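Local coordinates for putative bacterial transcription regulation protein (Staphylococcus aureus, PDB 3LUR) that is of unproven function but probably binds a small effector through a domain of the integron-associated effector-binding family, consistent with a role in transcription regulation, at residues A32-W35 against Q36-Y39. Sequence-based numbering, arbitrary orientation.
Sequences AGFW and QRCY. With EDO (1,2-ethanediol), chain F.
With CG of Phe-34 anti to its N (chi1 177°) and SG of Cys-38 anti to its carbonyl carbon (chi1 -69°), ring and sulfur meet one turn apart on the alpha-helix 24-41, a Cys sulfur-aromatic i/i+4 pair. SG lies 3.4 Å from Phe-34 CE1 and approaches the ring obliquely, 4.2 Å from its centroid. Both are buried and touch Ile-74 of strand 70-77, in the antiparallel sheet that closes into a barrel in this putative effector-binding domain. Four successive i to i+4 backbone bonds run through the segment, among them Cys-38 N to Phe-34 O at 3.0 Å. One step along, Trp-35 and Tyr-39 touch more lightly, CE3 to CE2 at 4.0 Å; the indole NE1 bonds to Tyr-72 OH, while the Tyr-39 hydroxyl bonds weakly to a tetraethylene glycol. Arg-37 bends at chi3 and folds back along the helix, laying one guanidinium face over Phe-34 CA, with NH2 3.3 Å from that atom. NH1 makes a salt bridge with Glu-19 of strand 5-21 and a bent bond (138°) to O1 of a 1,2-ethanediol, like the glycol probably from the crystallisation liquor, 2.9 Å away at the guanidinium edge; its C1 lies 4.0 Å from Phe-34 CE1, at the ring edge.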
# COMPACT_ATOMS: atom_id res chain seq x y z
N ALA A 32 -0.22 -9.59 7.74
CA ALA A 32 -1.37 -10.45 7.48
C ALA A 32 -2.34 -10.40 8.67
O ALA A 32 -3.54 -10.29 8.49
CB ALA A 32 -0.94 -11.89 7.22
N GLY A 33 -1.79 -10.47 9.88
CA GLY A 33 -2.58 -10.42 11.09
C GLY A 33 -3.32 -9.10 11.24
O GLY A 33 -4.43 -9.07 11.76
N PHE A 34 -2.68 -8.01 10.83
CA PHE A 34 -3.29 -6.70 10.89
C PHE A 34 -4.51 -6.66 9.97
O PHE A 34 -5.57 -6.17 10.38
CB PHE A 34 -2.23 -5.64 10.55
CG PHE A 34 -2.73 -4.23 10.51
CD1 PHE A 34 -3.77 -3.81 11.30
CD2 PHE A 34 -2.04 -3.29 9.75
CE1 PHE A 34 -4.19 -2.48 11.26
CE2 PHE A 34 -2.44 -1.98 9.71
CZ PHE A 34 -3.51 -1.56 10.47
N TRP A 35 -4.37 -7.19 8.74
CA TRP A 35 -5.52 -7.29 7.85
C TRP A 35 -6.61 -8.17 8.47
O TRP A 35 -7.80 -7.84 8.41
CB TRP A 35 -5.11 -7.90 6.49
CG TRP A 35 -4.48 -6.96 5.58
CD1 TRP A 35 -3.16 -6.82 5.34
CD2 TRP A 35 -5.15 -6.02 4.73
NE1 TRP A 35 -2.95 -5.86 4.40
CE2 TRP A 35 -4.15 -5.36 4.00
CE3 TRP A 35 -6.48 -5.67 4.52
CZ2 TRP A 35 -4.44 -4.35 3.09
CZ3 TRP A 35 -6.78 -4.69 3.60
CH2 TRP A 35 -5.75 -4.03 2.91
N GLN A 36 -6.20 -9.30 9.07
CA GLN A 36 -7.17 -10.21 9.69
C GLN A 36 -7.98 -9.49 10.78
O GLN A 36 -9.22 -9.59 10.84
CB GLN A 36 -6.47 -11.45 10.28
CG GLN A 36 -7.41 -12.46 10.91
CD GLN A 36 -6.70 -13.73 11.41
OE1 GLN A 36 -5.48 -13.87 11.33
NE2 GLN A 36 -7.49 -14.66 11.94
N ARG A 37 -7.28 -8.77 11.64
CA ARG A 37 -7.94 -8.02 12.72
C ARG A 37 -8.88 -6.94 12.17
O ARG A 37 -10.00 -6.84 12.61
CB ARG A 37 -6.90 -7.43 13.69
CG ARG A 37 -6.22 -8.52 14.54
CD ARG A 37 -5.15 -8.03 15.49
NE ARG A 37 -3.85 -7.82 14.87
CZ ARG A 37 -3.35 -6.64 14.49
NH1 ARG A 37 -4.04 -5.51 14.63
NH2 ARG A 37 -2.12 -6.58 13.98
N CYS A 38 -8.44 -6.16 11.19
CA CYS A 38 -9.31 -5.14 10.57
C CYS A 38 -10.57 -5.77 9.98
O CYS A 38 -11.65 -5.23 10.13
CB CYS A 38 -8.62 -4.37 9.48
SG CYS A 38 -7.31 -3.27 10.08
N TYR A 39 -10.40 -6.90 9.28
CA TYR A 39 -11.57 -7.64 8.80
C TYR A 39 -12.44 -8.03 9.98
O TYR A 39 -13.62 -7.69 10.01
CB TYR A 39 -11.16 -8.88 7.98
CG TYR A 39 -10.95 -8.56 6.53
CD1 TYR A 39 -12.01 -8.23 5.72
CD2 TYR A 39 -9.67 -8.61 5.95
CE1 TYR A 39 -11.83 -7.92 4.36
CE2 TYR A 39 -9.48 -8.32 4.61
CZ TYR A 39 -10.56 -7.97 3.82
OH TYR A 39 -10.38 -7.66 2.49
C1 EDO F . -6.99 -3.71 13.88
O1 EDO F . -6.66 -4.27 15.16
C2 EDO F . -7.21 -2.22 14.01
O2 EDO F . -8.09 -1.97 15.11